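Local atomic coordinates of ribonucleoside-diphosphate reductase, alpha chain (Actinobacillus ureae ATCC 25976, PDB entry 6DQX), a protein that probably reduces ribonucleoside diphosphates to their deoxy forms, as the catalytic alpha subunit of a class Id ribonucleotide reductase. Residues L280-S283 against S287-C290; E325-M330 against R335-A340. All blocks are in the same frame, centred on the assembly; numbering follows the deposited sequence.

Contact 1. Residues L280-S283 against S287-C290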
ATOM      1  N   LEU A 280      10.795  21.237  -8.330  1.00 10.62           N
ATOM      2  CA  LEU A 280       9.624  21.906  -7.765  1.00 10.58           C
ATOM      3  C   LEU A 280       9.468  21.488  -6.294  1.00 11.03           C
ATOM      4  O   LEU A 280       9.939  20.411  -5.907  1.00 10.71           O
ATOM      5  CB  LEU A 280       8.357  21.549  -8.524  1.00 10.44           C
ATOM      6  CG  LEU A 280       8.324  21.950  -9.996  1.00 10.33           C
ATOM      7  CD1 LEU A 280       7.114  21.331 -10.679  1.00 10.01           C
ATOM      8  CD2 LEU A 280       8.304  23.470 -10.118  1.00 10.29           C
ATOM      9  N   PRO A 281       8.858  22.360  -5.485  1.00 11.27           N
ATOM     10  CA  PRO A 281       8.743  22.108  -4.053  1.00 11.63           C
ATOM     11  C   PRO A 281       7.550  21.207  -3.751  1.00 12.42           C
ATOM     12  O   PRO A 281       6.473  21.379  -4.343  1.00 12.49           O
ATOM     13  CB  PRO A 281       8.510  23.505  -3.472  1.00 11.97           C
ATOM     14  CG  PRO A 281       7.829  24.265  -4.552  1.00 11.58           C
ATOM     15  CD  PRO A 281       8.485  23.749  -5.815  1.00 11.97           C
ATOM     16  N   SER A 282       7.756  20.256  -2.849  1.00 12.75           N
ATOM     17  CA  SER A 282       6.668  19.425  -2.325  1.00 12.98           C
ATOM     18  C   SER A 282       6.654  19.608  -0.811  1.00 13.19           C
ATOM     19  O   SER A 282       7.643  20.039  -0.221  1.00 12.27           O
ATOM     20  CB  SER A 282       6.851  17.969  -2.734  1.00 13.19           C
ATOM     21  OG  SER A 282       8.144  17.515  -2.416  1.00 13.13           O
ATOM     22  N   SER A 283       5.503  19.340  -0.185  1.00 14.34           N
ATOM     23  CA  SER A 283       5.360  19.595   1.257  1.00 14.62           C
ATOM     24  C   SER A 283       4.246  18.718   1.805  1.00 15.31           C
ATOM     25  O   SER A 283       3.602  18.001   1.067  1.00 13.81           O
ATOM     26  CB  SER A 283       4.964  21.051   1.490  1.00 15.59           C
ATOM     27  OG  SER A 283       3.703  21.269   0.920  1.00 16.29           O
ATOM     28  N   SER A 287       1.762  18.303  -3.487  1.00 12.87           N
ATOM     29  CA  SER A 287       2.572  17.351  -4.279  1.00 12.47           C
ATOM     30  C   SER A 287       2.784  18.027  -5.648  1.00 12.51           C
ATOM     31  O   SER A 287       1.822  18.451  -6.293  1.00 12.27           O
ATOM     32  CB  SER A 287       1.842  16.039  -4.447  1.00 12.58           C
ATOM     33  OG  SER A 287       1.734  15.425  -3.175  1.00 13.12           O
ATOM     34  N   PHE A 288       4.034  18.162  -6.077  1.00 11.61           N
ATOM     35  CA  PHE A 288       4.270  18.836  -7.362  1.00 11.73           C
ATOM     36  C   PHE A 288       3.749  18.032  -8.528  1.00 12.43           C
ATOM     37  O   PHE A 288       3.806  16.796  -8.526  1.00 13.48           O
ATOM     38  CB  PHE A 288       5.727  19.285  -7.537  1.00 10.76           C
ATOM     39  CG  PHE A 288       6.749  18.173  -7.670  1.00 10.44           C
ATOM     40  CD1 PHE A 288       6.841  17.404  -8.816  1.00 10.88           C
ATOM     41  CD2 PHE A 288       7.681  17.965  -6.662  1.00 11.02           C
ATOM     42  CE1 PHE A 288       7.840  16.417  -8.936  1.00 10.68           C
ATOM     43  CE2 PHE A 288       8.666  16.986  -6.781  1.00 10.67           C
ATOM     44  CZ  PHE A 288       8.734  16.221  -7.905  1.00 10.60           C
ATOM     45  N   VAL A 289       3.185  18.750  -9.503  1.00 13.03           N
ATOM     46  CA  VAL A 289       2.862  18.224 -10.805  1.00 13.27           C
ATOM     47  C   VAL A 289       3.305  19.231 -11.859  1.00 14.43           C
ATOM     48  O   VAL A 289       3.434  20.424 -11.587  1.00 13.61           O
ATOM     49  CB  VAL A 289       1.364  17.900 -10.965  1.00 13.79           C
ATOM     50  CG1 VAL A 289       0.953  16.787 -10.016  1.00 14.50           C
ATOM     51  CG2 VAL A 289       0.489  19.121 -10.693  1.00 13.91           C
ATOM     52  N   CYS A 290       3.463  18.742 -13.081  1.00 15.19           N
ATOM     53  CA  CYS A 290       3.917  19.594 -14.189  1.00 16.60           C
ATOM     54  C   CYS A 290       3.508  18.935 -15.499  1.00 17.61           C
ATOM     55  O   CYS A 290       3.271  17.736 -15.548  1.00 18.83           O
ATOM     56  CB  CYS A 290       5.438  19.742 -14.108  1.00 17.08           C
ATOM     57  SG  CYS A 290       6.129  21.096 -15.071  1.00 19.42           S
TER
HETATM   58  O   HOH W   1       3.318  15.900  -1.051  1.00 15.95           O

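Contact 2. Residues E325-M330 against R335-A340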
ATOM      1  N   GLU A 325      -9.024  21.198 -13.431  1.00 18.79           N
ATOM      2  CA  GLU A 325     -10.478  20.905 -13.527  1.00 21.62           C
ATOM      3  C   GLU A 325     -10.774  19.421 -13.257  1.00 22.21           C
ATOM      4  O   GLU A 325     -11.732  19.086 -12.539  1.00 21.32           O
ATOM      5  CB  GLU A 325     -11.023  21.326 -14.899  1.00 23.26           C
ATOM      6  CG  GLU A 325     -12.511  21.091 -15.168  1.00 25.72           C
ATOM      7  CD  GLU A 325     -13.440  21.756 -14.157  1.00 28.82           C
ATOM      8  OE1 GLU A 325     -14.564  21.227 -13.970  1.00 30.85           O
ATOM      9  OE2 GLU A 325     -13.064  22.792 -13.548  1.00 30.90           O
ATOM     10  N   LYS A 326      -9.954  18.545 -13.832  1.00 21.96           N
ATOM     11  CA  LYS A 326     -10.125  17.100 -13.681  1.00 22.90           C
ATOM     12  C   LYS A 326      -9.827  16.594 -12.284  1.00 22.75           C
ATOM     13  O   LYS A 326     -10.522  15.685 -11.784  1.00 23.41           O
ATOM     14  CB  LYS A 326      -9.248  16.340 -14.682  1.00 23.85           C
ATOM     15  CG  LYS A 326      -9.753  16.383 -16.105  1.00 26.09           C
ATOM     16  CD  LYS A 326      -8.927  15.444 -16.966  1.00 28.68           C
ATOM     17  CE  LYS A 326      -9.543  15.218 -18.327  1.00 29.59           C
ATOM     18  NZ  LYS A 326      -8.802  14.105 -18.992  1.00 29.93           N
ATOM     19  N   SER A 327      -8.786  17.151 -11.663  1.00 19.98           N
ATOM     20  CA  SER A 327      -8.353  16.716 -10.335  1.00 20.21           C
ATOM     21  C   SER A 327      -9.183  17.228  -9.167  1.00 20.08           C
ATOM     22  O   SER A 327      -9.015  16.726  -8.058  1.00 20.41           O
ATOM     23  CB  SER A 327      -6.886  17.085 -10.082  1.00 19.04           C
ATOM     24  OG  SER A 327      -6.708  18.477 -10.099  1.00 18.15           O
ATOM     25  N   LYS A 328     -10.066  18.214  -9.389  1.00 21.38           N
ATOM     26  CA  LYS A 328     -10.755  18.878  -8.277  1.00 21.80           C
ATOM     27  C   LYS A 328     -11.635  17.935  -7.454  1.00 23.33           C
ATOM     28  O   LYS A 328     -11.861  18.186  -6.284  1.00 24.38           O
ATOM     29  CB  LYS A 328     -11.618  20.051  -8.777  1.00 22.87           C
ATOM     30  CG  LYS A 328     -12.914  19.637  -9.440  1.00 25.01           C
ATOM     31  CD  LYS A 328     -13.675  20.831 -10.013  1.00 29.05           C
ATOM     32  CE  LYS A 328     -14.937  20.333 -10.710  1.00 31.48           C
ATOM     33  NZ  LYS A 328     -15.668  21.400 -11.442  1.00 34.14           N
ATOM     34  N   ASP A 329     -12.128  16.876  -8.081  1.00 24.38           N
ATOM     35  CA  ASP A 329     -13.005  15.912  -7.417  1.00 29.12           C
ATOM     36  C   ASP A 329     -12.430  14.501  -7.517  1.00 30.37           C
ATOM     37  O   ASP A 329     -13.176  13.516  -7.410  1.00 30.67           O
ATOM     38  CB  ASP A 329     -14.410  15.980  -8.037  1.00 33.50           C
ATOM     39  CG  ASP A 329     -14.398  15.877  -9.567  1.00 38.24           C
ATOM     40  OD1 ASP A 329     -13.316  15.677 -10.172  1.00 41.25           O
ATOM     41  OD2 ASP A 329     -15.479  16.025 -10.173  1.00 45.22           O
ATOM     42  N   MET A 330     -11.116  14.385  -7.718  1.00 28.10           N
ATOM     43  CA  MET A 330     -10.498  13.074  -7.867  1.00 31.32           C
ATOM     44  C   MET A 330      -9.992  12.616  -6.526  1.00 30.38           C
ATOM     45  O   MET A 330      -9.169  13.301  -5.876  1.00 27.80           O
ATOM     46  CB  MET A 330      -9.401  13.029  -8.930  1.00 33.26           C
ATOM     47  CG  MET A 330      -9.985  12.820 -10.310  1.00 35.08           C
ATOM     48  SD  MET A 330      -8.828  12.979 -11.686  1.00 38.77           S
ATOM     49  CE  MET A 330      -7.932  11.456 -11.473  1.00 39.10           C
ATOM     50  N   ARG A 335      -3.572  17.073  -2.874  1.00 16.00           N
ATOM     51  CA  ARG A 335      -2.304  17.795  -2.680  1.00 15.83           C
ATOM     52  C   ARG A 335      -1.778  18.298  -4.015  1.00 15.11           C
ATOM     53  O   ARG A 335      -1.177  19.373  -4.058  1.00 14.95           O
ATOM     54  CB  ARG A 335      -1.241  16.936  -1.988  1.00 16.40           C
ATOM     55  CG  ARG A 335      -1.625  16.540  -0.568  1.00 16.79           C
ATOM     56  CD  ARG A 335      -0.439  16.209   0.292  1.00 17.58           C
ATOM     57  NE  ARG A 335       0.197  14.971  -0.148  1.00 18.54           N
ATOM     58  CZ  ARG A 335       1.153  14.324   0.512  1.00 19.24           C
ATOM     59  NH1 ARG A 335       1.657  14.807   1.633  1.00 19.34           N
ATOM     60  NH2 ARG A 335       1.649  13.198   0.011  1.00 20.40           N
ATOM     61  N   ALA A 336      -1.981  17.509  -5.071  1.00 14.66           N
ATOM     62  CA  ALA A 336      -1.572  17.886  -6.432  1.00 14.49           C
ATOM     63  C   ALA A 336      -2.513  18.949  -7.002  1.00 15.12           C
ATOM     64  O   ALA A 336      -2.080  19.884  -7.685  1.00 13.70           O
ATOM     65  CB  ALA A 336      -1.538  16.689  -7.330  1.00 14.03           C
ATOM     66  N   HIS A 337      -3.803  18.789  -6.742  1.00 14.77           N
ATOM     67  CA  HIS A 337      -4.781  19.815  -7.154  1.00 15.34           C
ATOM     68  C   HIS A 337      -4.414  21.170  -6.574  1.00 15.15           C
ATOM     69  O   HIS A 337      -4.409  22.188  -7.319  1.00 17.02           O
ATOM     70  CB  HIS A 337      -6.188  19.408  -6.722  1.00 15.21           C
ATOM     71  CG  HIS A 337      -7.218  20.460  -6.964  1.00 15.39           C
ATOM     72  ND1 HIS A 337      -7.803  20.638  -8.187  1.00 16.37           N
ATOM     73  CD2 HIS A 337      -7.724  21.416  -6.160  1.00 15.73           C
ATOM     74  CE1 HIS A 337      -8.647  21.653  -8.124  1.00 15.82           C
ATOM     75  NE2 HIS A 337      -8.625  22.134  -6.903  1.00 16.03           N
ATOM     76  N   ARG A 338      -4.075  21.188  -5.278  1.00 15.21           N
ATOM     77  CA  ARG A 338      -3.658  22.388  -4.575  1.00 15.25           C
ATOM     78  C   ARG A 338      -2.396  22.980  -5.230  1.00 14.09           C
ATOM     79  O   ARG A 338      -2.342  24.176  -5.555  1.00 13.29           O
ATOM     80  CB  ARG A 338      -3.394  22.098  -3.098  1.00 16.58           C
ATOM     81  CG  ARG A 338      -2.922  23.311  -2.321  1.00 17.95           C
ATOM     82  CD  ARG A 338      -2.882  23.033  -0.840  1.00 20.12           C
ATOM     83  NE  ARG A 338      -2.186  24.086  -0.118  1.00 20.63           N
ATOM     84  CZ  ARG A 338      -2.695  25.280   0.208  1.00 22.41           C
ATOM     85  NH1 ARG A 338      -3.920  25.641  -0.127  1.00 22.52           N
ATOM     86  NH2 ARG A 338      -1.940  26.129   0.879  1.00 23.72           N
ATOM     87  N   PHE A 339      -1.396  22.138  -5.441  1.00 12.69           N
ATOM     88  CA  PHE A 339      -0.169  22.606  -6.076  1.00 12.30           C
ATOM     89  C   PHE A 339      -0.402  23.236  -7.421  1.00 12.37           C
ATOM     90  O   PHE A 339       0.068  24.352  -7.671  1.00 13.72           O
ATOM     91  CB  PHE A 339       0.875  21.474  -6.238  1.00 12.46           C
ATOM     92  CG  PHE A 339       2.158  21.953  -6.861  1.00 11.67           C
ATOM     93  CD1 PHE A 339       2.281  22.029  -8.235  1.00 12.28           C
ATOM     94  CD2 PHE A 339       3.220  22.347  -6.063  1.00 11.89           C
ATOM     95  CE1 PHE A 339       3.463  22.455  -8.831  1.00 12.27           C
ATOM     96  CE2 PHE A 339       4.402  22.806  -6.635  1.00 12.33           C
ATOM     97  CZ  PHE A 339       4.519  22.863  -8.015  1.00 12.39           C
ATOM     98  N   ALA A 340      -1.093  22.527  -8.303  1.00 12.15           N
ATOM     99  CA  ALA A 340      -1.370  23.034  -9.636  1.00 12.38           C
ATOM    100  C   ALA A 340      -2.120  24.370  -9.586  1.00 12.57           C
ATOM    101  O   ALA A 340      -1.728  25.309 -10.266  1.00 12.09           O
ATOM    102  CB  ALA A 340      -2.159  22.057 -10.461  1.00 11.92           C
TER

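Contact 1. Residues L280-S283 against S287-C290
Leu280 and Phe288 meet where the loop entering strand 288-296 of the reductase barrel doubles back antiparallel to the start of that strand. The backbones come closest between Ser282 CA and Ser287 CA, 5.0 Å apart, yet the two segments share no direct hydrogen bond, and side-chain packing does the joining. At its centre Leu280 CB rests against Phe288 CB at 3.6 Å, the two side chains crossing at a slant. Leu280 CG lies opposite its own carbonyl carbon (chi1 -62°), which carries the branch along the strand until CD1 reaches Cys290 CB at 4.1 Å. In Phe288, with chi1 at 67°, CG stands between the backbone N and the carbonyl carbon, which brings the ring beside the opposing main chain. There Phe288 CD2 comes within 3.4 Å of Leu280 O, approached obliquely, while Ser282 CB, also oblique, lies 4.0 Å from the same CD2. Pro281 O instead sits near the plane of the ring, at its edge. Beyond the aromatic group one water bridges Ser283 and Ser287, donating to Ser283 O at 3.0 Å and to Ser287 OG at 2.7 Å. That hydroxyl is also hydrogen-bonded to Glu123, and Phe339 of helix 334-343 packs on both Leu280 and Phe288. Chemically, then, this is a graded contact: a buried apolar cluster of leucine, phenylalanine and the cysteine methylene gives way toward Ser283 and Ser287 to a polar link made through water, while the strand's backbone pairs with Ser104 and Gly107 instead of with the incoming loop.

Contact 2. Residues E325-M330 against R335-A340
His337 and Ser327 supply the one direct hydrogen bond between 325-330 and 335-340. His337 ND1 donates to Ser327 OG over 3.1 Å, and the hydroxyl oxygen lies only 1° out of the imidazole plane, at the ring edge. With CG anti to the backbone N (chi1 174°), the histidine swings its ring across to the other segment. Ser327 OG is hydrogen-bonded to Phe323 O as well, a bond to the preceding helical turn that helps fix the acceptor's rotation and satisfies this buried hydroxyl.

Packing works on a different surface of the ring. Lys328 CA covers one face, 3.4 Å from His337 ND1, and Lys328 CB stands equally near His337 CE1, also at 3.4 Å. One flat group is therefore gripped twice, by a polar atom in its plane and by aliphatic carbons of the lysine.

The charge pair of Lys328 lies within 325-330. From CB the lysine chain extends away from the histidine, and Lys328 NZ reaches Glu325 OE1 at 2.8 Å on the syn side, 28° out of the carboxylate plane. A type I beta turn, with Met330 N hydrogen-bonded to Ser327 O at 3.2 Å, turns the chain between Ser327 and Met330.

Toward the interior, Ala336 and Ala340 lie against Phe323 of helix 308-327 and also touch Val289, so that helix 334-343 packs against both helix 308-327 and strand 288-296.

In the fold
Helix 334-343 ties the two contacts together. In contact 2 one side of it meets helix 308-327 in a partly buried setting; another lies on contact 1, whose touching residues are all buried. The join includes a probable backbone hydrogen bond from Ser287 N to Arg335 O, 3.2 Å, and the ring of Phe339 reaching Pro281 O and Val289 O. Glu123 links them too, hydrogen-bonded to Ser287 and in a salt bridge with Arg335. Chemistry follows depth: 280-283 and 287-290 meet chiefly through apolar side chains plus one water, whereas 325-330 and 335-340 are joined by a direct side-chain hydrogen bond, beside a salt bridge internal to 325-330.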